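Local coordinates for putative peptide ABC-transport system periplasmic peptide-binding protein (Campylobacter jejuni, PDB 4OEV) that binds nickel outside the cytoplasmic membrane as the extracytoplasmic receptor of an ABC-type importer, and holds the ion together with oxalate in this crystal, at residues A[89-94]-A[102-107]; A[206-211]-A[223-228]; A[231-236]-A[461-466]. All blocks are in the same frame, centred on the assembly; numbering follows the deposited sequence.

Contact 1. Residues A[89-94]-A[102-107]; sequences EAFKNP and VNFEDI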
# COMPACT_ATOMS: atom_id res chain seq x y z
N GLU A 89 9.97 -20.68 -1.16
CA GLU A 89 10.34 -21.23 0.13
C GLU A 89 10.93 -20.18 1.05
O GLU A 89 10.70 -20.20 2.29
CB GLU A 89 11.30 -22.40 -0.08
CG GLU A 89 10.56 -23.56 -0.63
CD GLU A 89 11.42 -24.80 -0.88
OE1 GLU A 89 12.67 -24.75 -0.75
OE2 GLU A 89 10.81 -25.82 -1.20
N ALA A 90 11.62 -19.21 0.45
CA ALA A 90 12.25 -18.15 1.19
C ALA A 90 11.22 -17.25 1.88
O ALA A 90 11.42 -16.92 3.03
CB ALA A 90 13.16 -17.31 0.29
N PHE A 91 10.13 -16.91 1.18
CA PHE A 91 9.05 -16.05 1.68
C PHE A 91 8.28 -16.74 2.81
O PHE A 91 7.76 -16.08 3.70
CB PHE A 91 8.09 -15.69 0.57
CG PHE A 91 8.75 -14.99 -0.63
CD1 PHE A 91 9.90 -14.22 -0.48
CD2 PHE A 91 8.21 -15.15 -1.89
CE1 PHE A 91 10.48 -13.55 -1.57
CE2 PHE A 91 8.81 -14.51 -3.02
CZ PHE A 91 9.95 -13.73 -2.85
N LYS A 92 8.19 -18.07 2.78
CA LYS A 92 7.38 -18.72 3.81
C LYS A 92 8.21 -19.31 4.92
O LYS A 92 7.66 -19.89 5.84
CB LYS A 92 6.49 -19.80 3.21
CG LYS A 92 7.26 -21.01 2.63
CD LYS A 92 6.30 -22.12 2.25
CE LYS A 92 7.05 -23.44 1.92
NZ LYS A 92 6.55 -24.58 2.76
N ASN A 93 9.53 -19.15 4.85
CA ASN A 93 10.40 -19.58 5.95
C ASN A 93 10.34 -18.57 7.07
O ASN A 93 10.69 -17.40 6.87
CB ASN A 93 11.85 -19.76 5.46
CG ASN A 93 12.75 -20.44 6.48
OD1 ASN A 93 12.66 -20.19 7.68
ND2 ASN A 93 13.61 -21.34 6.00
N PRO A 94 9.86 -19.01 8.26
CA PRO A 94 9.69 -18.04 9.35
C PRO A 94 10.99 -17.34 9.76
O PRO A 94 10.97 -16.19 10.19
CB PRO A 94 9.16 -18.90 10.52
CG PRO A 94 8.55 -20.12 9.88
CD PRO A 94 9.44 -20.37 8.66
N VAL A 102 2.53 -13.92 4.81
CA VAL A 102 1.13 -14.35 4.80
C VAL A 102 0.63 -14.63 3.38
O VAL A 102 -0.44 -15.22 3.20
CB VAL A 102 0.21 -13.30 5.52
CG1 VAL A 102 0.56 -13.21 7.00
CG2 VAL A 102 0.34 -11.93 4.82
N ASN A 103 1.40 -14.21 2.36
CA ASN A 103 1.02 -14.46 0.98
C ASN A 103 1.53 -15.84 0.55
O ASN A 103 1.14 -16.33 -0.54
CB ASN A 103 1.56 -13.40 -0.00
CG ASN A 103 0.96 -12.01 0.26
OD1 ASN A 103 0.28 -11.81 1.24
ND2 ASN A 103 1.18 -11.09 -0.66
N PHE A 104 2.46 -16.39 1.33
CA PHE A 104 3.08 -17.70 0.96
C PHE A 104 3.03 -18.80 2.00
O PHE A 104 3.49 -19.92 1.72
CB PHE A 104 4.54 -17.47 0.56
CG PHE A 104 4.67 -16.59 -0.64
CD1 PHE A 104 4.61 -15.20 -0.51
CD2 PHE A 104 4.78 -17.13 -1.91
CE1 PHE A 104 4.67 -14.38 -1.63
CE2 PHE A 104 4.87 -16.31 -3.04
CZ PHE A 104 4.81 -14.93 -2.90
N GLU A 105 2.44 -18.53 3.18
CA GLU A 105 2.39 -19.52 4.27
C GLU A 105 1.57 -20.73 3.89
O GLU A 105 1.71 -21.81 4.48
CB GLU A 105 1.78 -18.90 5.55
CG GLU A 105 0.34 -18.39 5.33
CD GLU A 105 -0.27 -17.77 6.59
OE1 GLU A 105 0.30 -18.06 7.67
OE2 GLU A 105 -1.23 -16.93 6.49
N ASP A 106 0.71 -20.55 2.91
CA ASP A 106 -0.22 -21.59 2.53
C ASP A 106 0.35 -22.59 1.49
O ASP A 106 -0.36 -23.49 1.03
CB ASP A 106 -1.46 -20.93 1.98
CG ASP A 106 -2.52 -21.92 1.64
OD1 ASP A 106 -2.75 -22.85 2.45
OD2 ASP A 106 -3.03 -21.83 0.51
N ILE A 107 1.63 -22.45 1.18
CA ILE A 107 2.28 -23.36 0.24
C ILE A 107 2.78 -24.59 0.97
O ILE A 107 3.56 -24.48 1.92
CB ILE A 107 3.45 -22.68 -0.44
CG1 ILE A 107 2.89 -21.56 -1.29
CG2 ILE A 107 4.27 -23.71 -1.31
CD1 ILE A 107 3.88 -20.58 -1.61
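Lys-92, near the end of helix 81-92, lays its whole side chain along the backbone of residues 104-107. Its first torsion puts CG in the crowded position between the backbone N and the carbonyl carbon (chi1 66°), and the next two bonds are extended, so the aliphatic part runs on as a nearly straight rod. CB rests 3.4 Å from Phe-104 O and also meets CB of Phe-104. CG passes the same carbonyl oxygen more loosely; CD lies 3.6 Å from both Phe-104 O and Ile-107 O and close to Ile-107 CB, and CE passes Ile-107 O. A bend at chi4 then brings NZ to Ile-107 O, to which it donates a hydrogen bond of 3.1 Å. The nitrogen stands above the carbonyl plane, 35° out of it, and so does not sit on a lone pair. A lysine suits the place because four methylenes can cover backbone and apolar atoms before the charge is delivered at the far end.

The carbonyls it follows belong to a type I beta turn from Phe-104 to Ile-107, closed by Ile-107 N bonding to Phe-104 O at 3.2 Å. This turn leads the chain from the short helix 101-104 into strand 107-114, an outermost strand of the four-stranded antiparallel sheet in this solute-binding protein. One residue before the lysine, Phe-91 makes an edge-to-face pair with Phe-104: ring centroids are 4.8 Å apart and the planes meet at 57°. CD2 of Phe-91 stands over the centre of the Phe-104 ring, while its CB makes an off-centre CH-pi contact with the same ring. The two side chains run side by side, each with CG beside its own backbone N. Phe-129 of helix 129-132 touches both Phe-104 and Ile-107, and Ile-135 packs on Phe-91.

Contact 2. Residues A[206-211]-A[223-228]; sequences ELKNGK and NIFKND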
# COMPACT_ATOMS: atom_id res chain seq x y z
N GLU A 206 11.46 21.12 -6.97
CA GLU A 206 12.47 20.48 -7.78
C GLU A 206 11.96 20.23 -9.20
O GLU A 206 12.74 20.20 -10.16
CB GLU A 206 12.96 19.19 -7.11
CG GLU A 206 13.77 19.52 -5.86
CD GLU A 206 14.77 18.46 -5.45
OE1 GLU A 206 15.04 17.53 -6.24
OE2 GLU A 206 15.29 18.58 -4.33
N LEU A 207 10.65 20.08 -9.36
CA LEU A 207 10.11 20.10 -10.71
C LEU A 207 10.41 21.45 -11.33
O LEU A 207 10.97 21.54 -12.43
CB LEU A 207 8.61 19.83 -10.72
CG LEU A 207 8.24 18.36 -10.56
CD1 LEU A 207 6.75 18.19 -10.23
CD2 LEU A 207 8.63 17.61 -11.83
N LYS A 208 10.07 22.51 -10.59
CA LYS A 208 10.23 23.87 -11.10
C LYS A 208 11.65 24.25 -11.42
O LYS A 208 11.90 24.88 -12.44
CB LYS A 208 9.64 24.85 -10.09
CG LYS A 208 8.13 24.89 -10.10
CD LYS A 208 7.60 25.70 -11.31
CE LYS A 208 6.06 25.76 -11.29
NZ LYS A 208 5.45 26.63 -12.34
N ASN A 209 12.62 23.85 -10.61
CA ASN A 209 14.00 24.24 -10.93
C ASN A 209 14.78 23.16 -11.73
O ASN A 209 16.00 23.23 -11.85
CB ASN A 209 14.75 24.63 -9.65
CG ASN A 209 14.96 23.47 -8.70
OD1 ASN A 209 14.92 22.30 -9.09
ND2 ASN A 209 15.16 23.79 -7.43
N GLY A 210 14.05 22.18 -12.26
CA GLY A 210 14.62 21.19 -13.16
C GLY A 210 15.51 20.14 -12.54
O GLY A 210 16.30 19.50 -13.23
N LYS A 211 15.38 19.95 -11.23
CA LYS A 211 16.19 18.93 -10.54
C LYS A 211 15.60 17.51 -10.68
O LYS A 211 16.31 16.51 -10.49
CB LYS A 211 16.32 19.30 -9.07
CG LYS A 211 17.46 20.25 -8.77
CD LYS A 211 17.28 20.88 -7.38
CE LYS A 211 18.57 21.46 -6.87
NZ LYS A 211 19.24 20.38 -6.08
N ASN A 223 -1.87 24.08 -8.26
CA ASN A 223 -2.09 25.37 -8.90
C ASN A 223 -0.81 25.95 -9.51
O ASN A 223 -0.88 26.65 -10.52
CB ASN A 223 -2.68 26.39 -7.91
CG ASN A 223 -4.15 26.14 -7.61
OD1 ASN A 223 -4.73 25.13 -8.02
ND2 ASN A 223 -4.79 27.10 -6.89
N ILE A 224 0.35 25.68 -8.94
CA ILE A 224 1.53 26.26 -9.56
C ILE A 224 2.01 25.49 -10.80
O ILE A 224 2.99 25.92 -11.41
CB ILE A 224 2.70 26.39 -8.58
CG1 ILE A 224 3.25 25.01 -8.21
CG2 ILE A 224 2.27 27.16 -7.33
CD1 ILE A 224 4.61 25.08 -7.54
N PHE A 225 1.32 24.40 -11.18
CA PHE A 225 1.64 23.66 -12.43
C PHE A 225 0.55 23.75 -13.52
O PHE A 225 0.84 23.56 -14.71
CB PHE A 225 1.91 22.17 -12.12
CG PHE A 225 3.16 21.97 -11.34
CD1 PHE A 225 4.40 22.10 -11.94
CD2 PHE A 225 3.10 21.73 -9.96
CE1 PHE A 225 5.56 21.97 -11.20
CE2 PHE A 225 4.26 21.59 -9.22
CZ PHE A 225 5.48 21.72 -9.82
N LYS A 226 -0.70 24.05 -13.12
CA LYS A 226 -1.81 24.04 -14.08
C LYS A 226 -1.64 25.05 -15.21
O LYS A 226 -2.20 24.86 -16.28
CB LYS A 226 -3.14 24.33 -13.38
CG LYS A 226 -3.72 23.16 -12.57
CD LYS A 226 -4.77 23.70 -11.56
CE LYS A 226 -6.17 23.13 -11.77
NZ LYS A 226 -6.60 22.32 -10.56
N ASN A 227 -0.89 26.13 -14.98
CA ASN A 227 -0.72 27.12 -16.05
C ASN A 227 0.72 27.18 -16.60
O ASN A 227 1.10 28.16 -17.25
CB ASN A 227 -1.15 28.51 -15.56
CG ASN A 227 -1.84 29.27 -16.64
OD1 ASN A 227 -2.76 28.74 -17.28
ND2 ASN A 227 -1.37 30.49 -16.94
N ASP A 228 1.50 26.15 -16.31
CA ASP A 228 2.89 26.06 -16.74
C ASP A 228 3.00 25.05 -17.88
O ASP A 228 2.91 23.83 -17.67
CB ASP A 228 3.80 25.64 -15.57
CG ASP A 228 5.30 25.82 -15.87
OD1 ASP A 228 6.07 25.96 -14.91
OD2 ASP A 228 5.72 25.80 -17.06
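The polar part of this contact is gathered on one atom, NZ of Lys-208, which donates two short hydrogen bonds. One goes to Ile-224 O at 2.7 Å, nearly along the axis of that carbonyl. The other, to Asp-228 OD1, also 2.7 Å, is part of a salt bridge and uses the anti lone pair of the oxygen, away from OD2. Lysine and aspartate meet tip to tip: the lysine chain bends once, at chi2 (-77°), and then runs straight, while Asp-228 holds CG anti to its backbone N. The second carboxylate oxygen, OD2, accepts from Asn-230 N, so both oxygens have partners and the group is probably well fixed as an anion.

Apolar contact centres on the Phe-225 ring. Leu-207, crossing it at about a right angle, brings CB to 3.8 Å from CE1 and sets CD1 near CZ. The aliphatic stem of Lys-208 adds CE, 3.8 Å from Phe-225 CE1, which also touches Ile-224 CD1 at 4.1 Å. Thus one lysine serves both parts, apolar along its methylenes and charged at NZ.

Backbone bonds close the helix that carries these side chains. Lys-211 N reaches Glu-206 O and Gly-210 N reaches Leu-207 O, a Schellman motif whose C-prime residue, Gly-210, takes the positive phi (73°) that a residue without a side chain adopts easily; Asn-209 OD1 adds an Asx turn to Lys-211 N.

Lys-208 and Ile-224 join helices 200-208 and 223-226 on the solvent side, while Leu-207 and Phe-225 are buried against Phe-231 of strand 231-236 and Val-465 of strand 454-467.

Contact 3. Residues A[231-236]-A[461-466]; sequences FGILRE and DFALVY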
# COMPACT_ATOMS: atom_id res chain seq x y z
N PHE A 231 5.04 21.63 -18.11
CA PHE A 231 4.63 20.41 -17.42
C PHE A 231 3.28 19.90 -17.87
O PHE A 231 2.41 20.66 -18.29
CB PHE A 231 4.59 20.65 -15.90
CG PHE A 231 5.90 21.09 -15.35
CD1 PHE A 231 6.87 20.16 -15.01
CD2 PHE A 231 6.18 22.45 -15.20
CE1 PHE A 231 8.09 20.56 -14.50
CE2 PHE A 231 7.41 22.86 -14.71
CZ PHE A 231 8.37 21.91 -14.35
N GLY A 232 3.12 18.57 -17.79
CA GLY A 232 1.83 17.93 -17.94
C GLY A 232 1.33 17.43 -16.58
O GLY A 232 2.10 17.34 -15.64
N ILE A 233 0.03 17.16 -16.47
CA ILE A 233 -0.54 16.60 -15.23
C ILE A 233 -1.45 15.45 -15.60
O ILE A 233 -2.48 15.65 -16.23
CB ILE A 233 -1.34 17.65 -14.44
CG1 ILE A 233 -0.48 18.88 -14.16
CG2 ILE A 233 -1.83 17.02 -13.13
CD1 ILE A 233 -1.27 20.10 -13.65
N LEU A 234 -1.06 14.24 -15.22
CA LEU A 234 -1.86 13.05 -15.46
C LEU A 234 -2.64 12.71 -14.21
O LEU A 234 -2.02 12.46 -13.18
CB LEU A 234 -0.98 11.86 -15.81
CG LEU A 234 -0.74 11.62 -17.28
CD1 LEU A 234 0.28 10.53 -17.33
CD2 LEU A 234 -2.03 11.22 -17.99
N ARG A 235 -3.97 12.69 -14.31
CA ARG A 235 -4.82 12.30 -13.18
C ARG A 235 -4.90 10.80 -13.11
O ARG A 235 -5.29 10.18 -14.10
CB ARG A 235 -6.24 12.84 -13.30
CG ARG A 235 -7.16 12.20 -12.24
CD ARG A 235 -8.59 12.67 -12.35
NE ARG A 235 -8.75 14.11 -12.18
CZ ARG A 235 -9.37 14.68 -11.15
NH1 ARG A 235 -9.88 13.94 -10.18
NH2 ARG A 235 -9.50 16.02 -11.09
N GLU A 236 -4.54 10.22 -11.98
CA GLU A 236 -4.53 8.74 -11.84
C GLU A 236 -5.53 8.32 -10.76
O GLU A 236 -5.55 8.90 -9.68
CB GLU A 236 -3.13 8.25 -11.48
CG GLU A 236 -2.08 8.72 -12.48
CD GLU A 236 -1.21 7.58 -12.99
OE1 GLU A 236 -1.73 6.45 -13.16
OE2 GLU A 236 0.01 7.81 -13.21
N ASP A 461 -7.48 10.42 -5.76
CA ASP A 461 -6.82 10.40 -7.06
C ASP A 461 -5.42 10.94 -6.85
O ASP A 461 -5.15 11.66 -5.89
CB ASP A 461 -7.52 11.25 -8.11
CG ASP A 461 -8.71 10.59 -8.69
OD1 ASP A 461 -8.98 9.45 -8.30
OD2 ASP A 461 -9.35 11.20 -9.58
N PHE A 462 -4.54 10.62 -7.79
CA PHE A 462 -3.19 11.14 -7.70
C PHE A 462 -2.90 11.98 -8.91
O PHE A 462 -3.42 11.72 -9.99
CB PHE A 462 -2.16 10.00 -7.56
CG PHE A 462 -2.09 9.46 -6.17
CD1 PHE A 462 -1.27 10.06 -5.23
CD2 PHE A 462 -2.84 8.36 -5.80
CE1 PHE A 462 -1.21 9.61 -3.91
CE2 PHE A 462 -2.78 7.89 -4.46
CZ PHE A 462 -1.97 8.50 -3.53
N ALA A 463 -2.08 13.00 -8.70
CA ALA A 463 -1.66 13.86 -9.79
C ALA A 463 -0.20 13.60 -10.10
O ALA A 463 0.68 13.96 -9.31
CB ALA A 463 -1.92 15.37 -9.44
N LEU A 464 0.07 12.94 -11.23
CA LEU A 464 1.43 12.78 -11.69
C LEU A 464 1.85 14.01 -12.46
O LEU A 464 1.35 14.29 -13.57
CB LEU A 464 1.59 11.52 -12.57
CG LEU A 464 2.97 11.34 -13.23
CD1 LEU A 464 4.12 11.50 -12.25
CD2 LEU A 464 3.01 9.94 -13.91
N VAL A 465 2.78 14.76 -11.90
CA VAL A 465 3.20 15.97 -12.60
C VAL A 465 4.52 15.74 -13.30
O VAL A 465 5.50 15.33 -12.68
CB VAL A 465 3.33 17.18 -11.70
CG1 VAL A 465 3.74 18.37 -12.54
CG2 VAL A 465 2.02 17.45 -10.96
N TYR A 466 4.58 16.02 -14.58
CA TYR A 466 5.79 15.61 -15.30
C TYR A 466 6.30 16.65 -16.31
O TYR A 466 5.54 17.29 -17.05
CB TYR A 466 5.54 14.25 -16.01
CG TYR A 466 4.42 14.32 -17.04
CD1 TYR A 466 3.09 14.12 -16.67
CD2 TYR A 466 4.69 14.63 -18.36
CE1 TYR A 466 2.06 14.24 -17.59
CE2 TYR A 466 3.67 14.74 -19.30
CZ TYR A 466 2.36 14.53 -18.90
OH TYR A 466 1.35 14.64 -19.81
O HOH W 1 -1.50 14.88 -18.89
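Strand 231-236 pairs antiparallel with strand 454-467, which also borders strands 214-216, 241-246 and 280-282 in a six-stranded antiparallel sheet. At the start of residues 461-466, Asp-461 OD2 forms a salt bridge with Arg-235 NH1 (2.9 Å); the oxygen lies near the guanidinium plane, while the carboxylate is turned 83° against it. The same oxygen also pairs with Lys-237, so two cations share it.

Phe-462 exchanges two nearly straight backbone bonds of 2.7 Å with Glu-236, as N to O and O to N. Ala-463, in a non-hydrogen-bonded pair with Arg-235, brings its CB to 4.0 Å from Ile-233 CG2. Leu-464 forms the same pair of backbone hydrogen bonds with Leu-234, and their CB atoms touch on the face that also carries Glu-236 and Tyr-466. Val-465, beta-branched as suits a strand, points to the Ile-233 side and meets Phe-231 CB through CG1.

Tyr-466 closes the pairing with Gly-232. With chi1 at 61° its ring folds back over the glycine, whose lack of a CB lets it lie on the backbone, with Gly-232 CA 3.8 Å from the ring centroid as a CH-pi donor over the face.

How the contacts relate
Following the chain, contact 1 comes first and closes a connection with seven residues between its segments, joining helix 81-92 to helix 101-104. Contact 2 opens after it and closes another, of eleven residues, around strand 214-216. Contact 3 begins just past contact 2 but spans 224 residues, bringing the chain's late strand 454-467 back to strand 231-236. The three are in series, neither nested nor crossed. Contacts 2 and 3 touch, their centres 12 Å apart, which sets the two helix ends of contact 2 on one face of the strand pair of contact 3. Contact 1 stands on the opposite side of the chain's centre, about 37 Å from contact 3 between centres.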